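Local coordinates for putative sensory box/GGDEF family protein (Vibrio parahaemolyticus, PDB 3LID) that probably makes cyclic di-GMP from GTP and senses signals through an extracellular PDC-fold (Cache) domain, the part described here, at residues 84-87 against 88-92; 115-118 against 119-122; 46-49 against 50-54. One frame throughout, in Å; residues are numbered along the deposited sequence.

Along the chain the order is interaction 3, then interaction 1, then interaction 2. Interaction 1, the turn joining strands 79-86 and 91-98 of the seven-stranded antiparallel sheet, links the other two. On one face of the sheet its F84 packs on L50 and L54 of helix 48-55, where interaction 3 lies, centres 15 Å apart. The next residue, L85, points to the opposite face and meets F119 of helix 117-124, the site of interaction 2, centres 12 Å apart; F119 also rests on G89 of the turn. Interactions 2 and 3, about 13 Å apart at their nearest atoms, thus flank one sheet of the sensor domain, and interaction 2 reaches a bound phosphate.

Interaction 1: residues 84-87 against 88-92; sequences FLDT and SGTEK
D86 and S88 meet in this tight turn: the carboxylate oxygen OD1 of D86 accepts from S88 OG at 2.6 Å on the syn side, and from the backbone N-H of T90, 3.0 Å from N to OD1, which arrives through the other face of the carboxylate plane. S88 N adds a weak bond to the same oxygen. What brings the group there is its first torsion (chi1 69°), which sets CG between the backbone N and the carbonyl carbon. In the backbone, G89 N donates to D86 O at 2.9 Å and D86 N to T90 O, making a type I turn from D86 to G89 followed by a G1 bulge, the classic closure of a 3:5 beta hairpin; G89 sits in the left-handed conformation (phi 86°) that this bulge needs. K92 crosses the aspartate obliquely, its CG 3.7 Å from D86 CB and its chain bent at chi2 and chi3. Its ammonium stops 4.5 Å from D86 OD2, measured to NZ, and a water bridges the two. Another water ties OD2 to S88 OG. Behind the loop, K92 N donates almost straight to F84 O at 2.8 Å, and L85 lies beside E91, whose carboxylate is engaged by R111 and R83.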
loop_
_atom_site.group_PDB
_atom_site.type_symbol
_atom_site.label_atom_id
_atom_site.label_comp_id
_atom_site.label_asym_id
_atom_site.label_seq_id
_atom_site.Cartn_x
_atom_site.Cartn_y
_atom_site.Cartn_z
ATOM N N PHE A 84 17.003 8.769 1.274
ATOM C CA PHE A 84 17.868 8.971 0.127
ATOM C C PHE A 84 18.993 7.928 0.285
ATOM O O PHE A 84 19.596 7.797 1.368
ATOM C CB PHE A 84 18.506 10.384 0.116
ATOM C CG PHE A 84 19.294 10.625 -1.129
ATOM C CD1 PHE A 84 18.637 10.897 -2.332
ATOM C CD2 PHE A 84 20.697 10.416 -1.122
ATOM C CE1 PHE A 84 19.334 11.061 -3.504
ATOM C CE2 PHE A 84 21.462 10.582 -2.372
ATOM C CZ PHE A 84 20.732 10.926 -3.532
ATOM N N LEU A 85 19.190 7.110 -0.760
ATOM C CA LEU A 85 20.295 6.119 -0.826
ATOM C C LEU A 85 21.318 6.652 -1.818
ATOM O O LEU A 85 20.988 7.200 -2.860
ATOM C CB LEU A 85 19.779 4.728 -1.347
ATOM C CG LEU A 85 19.056 3.857 -0.295
ATOM C CD1 LEU A 85 17.833 4.532 0.331
ATOM C CD2 LEU A 85 18.537 2.562 -1.108
ATOM N N ASP A 86 22.597 6.440 -1.501
ATOM C CA ASP A 86 23.582 6.901 -2.492
ATOM C C ASP A 86 23.705 5.899 -3.628
ATOM O O ASP A 86 22.979 4.862 -3.642
ATOM C CB ASP A 86 24.898 7.189 -1.761
ATOM C CG ASP A 86 25.607 5.942 -1.218
ATOM O OD1 ASP A 86 25.316 4.742 -1.527
ATOM O OD2 ASP A 86 26.548 6.171 -0.370
ATOM N N THR A 87 24.640 6.159 -4.563
ATOM C CA THR A 87 24.684 5.256 -5.721
ATOM C C THR A 87 25.118 3.854 -5.371
ATOM O O THR A 87 24.830 2.929 -6.103
ATOM C CB THR A 87 25.594 5.794 -6.860
ATOM O OG1 THR A 87 26.908 5.982 -6.304
ATOM C CG2 THR A 87 25.064 7.106 -7.368
ATOM N N SER A 88 25.773 3.654 -4.235
ATOM C CA SER A 88 26.153 2.308 -3.818
ATOM C C SER A 88 25.048 1.550 -3.105
ATOM O O SER A 88 25.193 0.353 -2.789
ATOM C CB SER A 88 27.438 2.364 -2.935
ATOM O OG SER A 88 27.092 2.870 -1.636
ATOM N N GLY A 89 23.916 2.237 -2.918
ATOM C CA GLY A 89 22.759 1.645 -2.204
ATOM C C GLY A 89 22.776 1.776 -0.690
ATOM O O GLY A 89 21.967 1.130 0.017
ATOM N N THR A 90 23.646 2.624 -0.159
ATOM C CA THR A 90 23.752 2.863 1.290
ATOM C C THR A 90 22.809 4.033 1.674
ATOM O O THR A 90 22.823 5.075 1.039
ATOM C CB THR A 90 25.196 3.181 1.719
ATOM O OG1 THR A 90 25.944 1.968 1.602
ATOM C CG2 THR A 90 25.211 3.517 3.242
ATOM N N GLU A 91 21.990 3.815 2.688
ATOM C CA GLU A 91 21.094 4.893 3.160
ATOM C C GLU A 91 21.932 6.068 3.672
ATOM O O GLU A 91 22.865 5.856 4.491
ATOM C CB GLU A 91 20.264 4.378 4.309
ATOM C CG GLU A 91 19.270 3.224 3.850
ATOM C CD GLU A 91 18.574 2.569 5.001
ATOM O OE1 GLU A 91 19.214 2.421 6.081
ATOM O OE2 GLU A 91 17.337 2.183 4.829
ATOM N N LYS A 92 21.598 7.263 3.238
ATOM C CA LYS A 92 22.337 8.482 3.663
ATOM C C LYS A 92 21.363 9.376 4.464
ATOM O O LYS A 92 21.791 10.099 5.425
ATOM C CB LYS A 92 22.815 9.272 2.475
ATOM C CG LYS A 92 23.789 8.481 1.540
ATOM C CD LYS A 92 25.055 8.142 2.252
ATOM C CE LYS A 92 25.661 9.415 2.762
ATOM N NZ LYS A 92 27.086 9.180 2.948
HETATM O O HOH W 1 28.349 4.049 0.495
HETATM O O HOH W 2 27.789 8.438 0.027
HETATM O O HOH W 3 27.943 5.758 -3.516
#

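Interaction 2: residues 115-118 against 119-122; sequences AREY and FKYA. With PO4 (phosphate ion), chain C.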
loop_
_atom_site.group_PDB
_atom_site.type_symbol
_atom_site.label_atom_id
_atom_site.label_comp_id
_atom_site.label_asym_id
_atom_site.label_seq_id
_atom_site.Cartn_x
_atom_site.Cartn_y
_atom_site.Cartn_z
ATOM N N ALA A 115 21.774 -5.219 -1.748
ATOM C CA ALA A 115 21.384 -6.597 -2.109
ATOM C C ALA A 115 19.881 -6.725 -2.413
ATOM O O ALA A 115 19.445 -7.735 -2.992
ATOM C CB ALA A 115 21.728 -7.555 -1.002
ATOM N N ARG A 116 19.103 -5.682 -2.118
ATOM C CA ARG A 116 17.667 -5.777 -2.300
ATOM C C ARG A 116 17.277 -5.662 -3.750
ATOM O O ARG A 116 17.807 -4.836 -4.492
ATOM C CB ARG A 116 16.989 -4.655 -1.552
ATOM C CG ARG A 116 17.063 -4.909 0.027
ATOM C CD ARG A 116 16.329 -6.169 0.491
ATOM N NE ARG A 116 14.834 -6.009 0.363
ATOM C CZ ARG A 116 14.078 -5.316 1.229
ATOM N NH1 ARG A 116 14.631 -4.668 2.304
ATOM N NH2 ARG A 116 12.719 -5.224 0.996
ATOM N N GLU A 117 16.294 -6.482 -4.152
ATOM C CA GLU A 117 15.868 -6.375 -5.549
ATOM C C GLU A 117 15.270 -5.025 -5.918
ATOM O O GLU A 117 15.378 -4.586 -7.060
ATOM C CB GLU A 117 14.895 -7.536 -5.845
ATOM C CG GLU A 117 15.620 -8.918 -5.747
ATOM C CD GLU A 117 16.714 -9.138 -6.847
ATOM O OE1 GLU A 117 16.758 -8.401 -7.860
ATOM O OE2 GLU A 117 17.605 -10.014 -6.670
ATOM N N TYR A 118 14.673 -4.326 -4.947
ATOM C CA TYR A 118 14.040 -3.072 -5.291
ATOM C C TYR A 118 15.126 -2.084 -5.610
ATOM O O TYR A 118 14.926 -1.180 -6.429
ATOM C CB TYR A 118 13.087 -2.559 -4.169
ATOM C CG TYR A 118 13.725 -2.006 -2.897
ATOM C CD1 TYR A 118 14.396 -0.761 -2.888
ATOM C CD2 TYR A 118 13.644 -2.725 -1.697
ATOM C CE1 TYR A 118 14.941 -0.265 -1.703
ATOM C CE2 TYR A 118 14.179 -2.226 -0.500
ATOM C CZ TYR A 118 14.867 -1.008 -0.538
ATOM O OH TYR A 118 15.339 -0.517 0.647
ATOM N N PHE A 119 16.304 -2.268 -4.985
ATOM C CA PHE A 119 17.422 -1.389 -5.263
ATOM C C PHE A 119 18.011 -1.661 -6.633
ATOM O O PHE A 119 18.262 -0.726 -7.405
ATOM C CB PHE A 119 18.532 -1.480 -4.203
ATOM C CG PHE A 119 19.701 -0.637 -4.578
ATOM C CD1 PHE A 119 19.617 0.747 -4.516
ATOM C CD2 PHE A 119 20.856 -1.242 -5.064
ATOM C CE1 PHE A 119 20.724 1.521 -4.880
ATOM C CE2 PHE A 119 21.967 -0.450 -5.442
ATOM C CZ PHE A 119 21.875 0.882 -5.346
ATOM N N LYS A 120 18.205 -2.924 -6.965
ATOM C CA LYS A 120 18.700 -3.224 -8.300
ATOM C C LYS A 120 17.732 -2.723 -9.371
ATOM O O LYS A 120 18.158 -2.272 -10.440
ATOM C CB LYS A 120 18.860 -4.740 -8.393
ATOM C CG LYS A 120 19.971 -5.234 -7.385
ATOM C CD LYS A 120 20.168 -6.759 -7.421
ATOM C CE LYS A 120 21.190 -7.113 -6.357
ATOM N NZ LYS A 120 21.298 -8.590 -6.274
ATOM N N TYR A 121 16.423 -2.819 -9.109
ATOM C CA TYR A 121 15.417 -2.236 -10.042
ATOM C C TYR A 121 15.590 -0.700 -10.155
ATOM O O TYR A 121 15.669 -0.116 -11.249
ATOM C CB TYR A 121 14.003 -2.624 -9.581
ATOM C CG TYR A 121 12.967 -1.963 -10.490
ATOM C CD1 TYR A 121 12.883 -2.337 -11.825
ATOM C CD2 TYR A 121 12.127 -0.973 -10.015
ATOM C CE1 TYR A 121 11.934 -1.729 -12.689
ATOM C CE2 TYR A 121 11.203 -0.338 -10.867
ATOM C CZ TYR A 121 11.103 -0.728 -12.177
ATOM O OH TYR A 121 10.193 -0.059 -12.975
ATOM N N ALA A 122 15.729 -0.043 -9.001
ATOM C CA ALA A 122 15.880 1.443 -9.038
ATOM C C ALA A 122 17.125 1.806 -9.896
ATOM O O ALA A 122 17.112 2.811 -10.575
ATOM C CB ALA A 122 16.096 1.960 -7.588
HETATM P P PO4 C . 12.979 -1.573 3.308
HETATM O O1 PO4 C . 12.761 -1.003 4.722
HETATM O O2 PO4 C . 14.486 -1.392 3.082
HETATM O O3 PO4 C . 12.234 -0.796 2.260
HETATM O O4 PO4 C . 12.614 -3.052 3.266
HETATM O O HOH W 4 20.582 -9.656 -3.921
#
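Y118 and F119 touch where the tyrosine ring lies beside the peptide that follows it: with chi1 73°, CD1 of Y118 comes 3.2 Å from F119 N, and the hydroxyl points to a phosphate, probably from the crystallisation liquor. Y118 OH donates to O2 of the ion at 2.7 Å. R116 reaches the same phosphate, whose O4 lies at the guanidinium edge, bonded to R116 NH1 at 2.8 Å and weakly to NH2. The two side chains also pack together. CE2 of Y118 stands over the centre of the guanidinium of R116, 3.5 Å above its plane, while CB of R116 rests on a face of the tyrosine ring, offset toward the rim. R83, K113, R153, R139 N and N171 complete the anion site, which may mark a ligand pocket as in other Cache domains. R116 is the N-cap residue of helix 117-124, which follows strand 103-106 of the seven-stranded sheet in this PDC-fold sensor. R116 O accepts from K120 N at 3.2 Å and weakly from F119 N; one step on, Y121 N donates to E117 O and A122 N to Y118 O. Over this first turn E117 and K120 pair loosely. The glutamate is bent at chi2 while the lysine runs out extended, bringing CD of K120 3.8 Å from E117 OE1, and the salt bridge between OE2 of E117 and NZ of K120 is long, 4.0 Å. The ring of F119 packs on L85 and meets Y167 edge-to-face. Further out, E136 holds R116 NH2 in a salt bridge.

Interaction 3: residues 46-49 against 50-54; sequences HSQS and LYDYL. With EDO (1,2-ethanediol), chain I.
S47 and L50 meet through a capping bond: the N-H of L50 points at the hydroxyl of S47, with N 3.1 Å from OG. CB of L50 lies against the same oxygen at 3.4 Å, which places the serine hydroxyl at the very start of the helix. The backbone bonds take over from there. Y51 N donates to S47 O, D52 N to Q48 O at 2.7 Å and Y53 N to S49 O.

A further polar link joins side chains one turn apart. Q48 leaves the backbone with CG anti to its N (chi1 -173°), then bends at chi2, bringing NE2 to D52 OD1 at 2.8 Å. The acceptor lies in the amide plane, yet the donor stands 34° out of the carboxylate plane, on its syn side.

Side chains also lie against one another without bonding. Y51 runs alongside Q48, its CD2 3.5 Å from the amide NE2, with ring and amide planes 83° apart; the hydroxyl of Y51 bonds to R55. On the inner side L50 and L54 pack on F84 of strand 79-86, and Y53 packs against helix 59-76.

Directly after the long helix 9-45 the chain restarts as helix 48-55 by a serine N-cap, with a glutamine-aspartate pair spaced i to i+4 across its first turn.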
loop_
_atom_site.group_PDB
_atom_site.type_symbol
_atom_site.label_atom_id
_atom_site.label_comp_id
_atom_site.label_asym_id
_atom_site.label_seq_id
_atom_site.Cartn_x
_atom_site.Cartn_y
_atom_site.Cartn_z
ATOM N N HIS A 46 12.295 16.893 -6.840
ATOM C CA HIS A 46 12.739 18.170 -7.433
ATOM C C HIS A 46 12.859 19.296 -6.402
ATOM O O HIS A 46 12.746 20.492 -6.744
ATOM C CB HIS A 46 11.828 18.543 -8.627
ATOM C CG HIS A 46 12.019 17.663 -9.820
ATOM N ND1 HIS A 46 11.222 16.557 -10.095
ATOM C CD2 HIS A 46 12.972 17.688 -10.787
ATOM C CE1 HIS A 46 11.671 15.960 -11.186
ATOM N NE2 HIS A 46 12.715 16.637 -11.632
ATOM N N SER A 47 13.138 18.975 -5.155
ATOM C CA SER A 47 13.003 19.951 -4.132
ATOM C C SER A 47 14.336 20.657 -3.920
ATOM O O SER A 47 15.436 20.096 -4.107
ATOM C CB SER A 47 12.517 19.336 -2.829
ATOM O OG SER A 47 13.542 18.781 -2.111
ATOM N N GLN A 48 14.199 21.903 -3.590
ATOM C CA GLN A 48 15.380 22.731 -3.311
ATOM C C GLN A 48 16.210 22.184 -2.124
ATOM O O GLN A 48 17.463 22.180 -2.163
ATOM C CB GLN A 48 14.907 24.148 -2.955
ATOM C CG GLN A 48 16.074 25.152 -2.806
ATOM C CD GLN A 48 16.697 25.418 -4.139
ATOM O OE1 GLN A 48 16.008 25.819 -5.093
ATOM N NE2 GLN A 48 18.009 25.201 -4.241
ATOM N N SER A 49 15.536 21.729 -1.078
ATOM C CA SER A 49 16.233 21.242 0.109
ATOM C C SER A 49 17.037 19.994 -0.244
ATOM O O SER A 49 18.121 19.778 0.260
ATOM C CB SER A 49 15.267 21.014 1.296
ATOM O OG SER A 49 14.136 20.205 0.958
ATOM N N LEU A 50 16.484 19.130 -1.102
ATOM C CA LEU A 50 17.259 17.941 -1.438
ATOM C C LEU A 50 18.456 18.364 -2.339
ATOM O O LEU A 50 19.602 17.903 -2.133
ATOM C CB LEU A 50 16.394 16.894 -2.171
ATOM C CG LEU A 50 17.091 15.681 -2.752
ATOM C CD1 LEU A 50 17.746 14.860 -1.640
ATOM C CD2 LEU A 50 16.049 14.824 -3.571
ATOM N N TYR A 51 18.191 19.263 -3.279
ATOM C CA TYR A 51 19.233 19.766 -4.188
ATOM C C TYR A 51 20.362 20.385 -3.364
ATOM O O TYR A 51 21.545 20.052 -3.560
ATOM C CB TYR A 51 18.610 20.791 -5.062
ATOM C CG TYR A 51 19.652 21.447 -5.894
ATOM C CD1 TYR A 51 20.175 20.814 -6.992
ATOM C CD2 TYR A 51 20.142 22.725 -5.538
ATOM C CE1 TYR A 51 21.164 21.455 -7.780
ATOM C CE2 TYR A 51 21.120 23.368 -6.299
ATOM C CZ TYR A 51 21.615 22.725 -7.415
ATOM O OH TYR A 51 22.609 23.345 -8.153
ATOM N N ASP A 52 19.991 21.218 -2.404
ATOM C CA ASP A 52 21.046 21.855 -1.563
ATOM C C ASP A 52 21.920 20.863 -0.834
ATOM O O ASP A 52 23.193 21.032 -0.773
ATOM C CB ASP A 52 20.461 22.849 -0.551
ATOM C CG ASP A 52 19.787 24.056 -1.226
ATOM O OD1 ASP A 52 20.026 24.366 -2.432
ATOM O OD2 ASP A 52 18.997 24.725 -0.528
ATOM N N TYR A 53 21.297 19.851 -0.237
ATOM C CA TYR A 53 21.999 18.830 0.446
ATOM C C TYR A 53 22.939 18.056 -0.537
ATOM O O TYR A 53 24.079 17.748 -0.164
ATOM C CB TYR A 53 20.992 17.852 1.141
ATOM C CG TYR A 53 21.606 16.574 1.621
ATOM C CD1 TYR A 53 22.462 16.563 2.756
ATOM C CD2 TYR A 53 21.414 15.381 0.890
ATOM C CE1 TYR A 53 23.073 15.319 3.184
ATOM C CE2 TYR A 53 21.977 14.185 1.287
ATOM C CZ TYR A 53 22.819 14.155 2.419
ATOM O OH TYR A 53 23.350 12.930 2.800
ATOM N N LEU A 54 22.433 17.655 -1.686
ATOM C CA LEU A 54 23.267 16.849 -2.573
ATOM C C LEU A 54 24.472 17.706 -3.076
ATOM O O LEU A 54 25.559 17.179 -3.335
ATOM C CB LEU A 54 22.465 16.338 -3.766
ATOM C CG LEU A 54 21.326 15.369 -3.291
ATOM C CD1 LEU A 54 20.618 14.995 -4.551
ATOM C CD2 LEU A 54 21.958 14.156 -2.573
HETATM C C1 EDO I . 28.421 18.054 -6.596
HETATM O O1 EDO I . 27.689 19.108 -7.277
HETATM C C2 EDO I . 27.503 16.856 -6.321
HETATM O O2 EDO I . 26.124 17.347 -6.382
#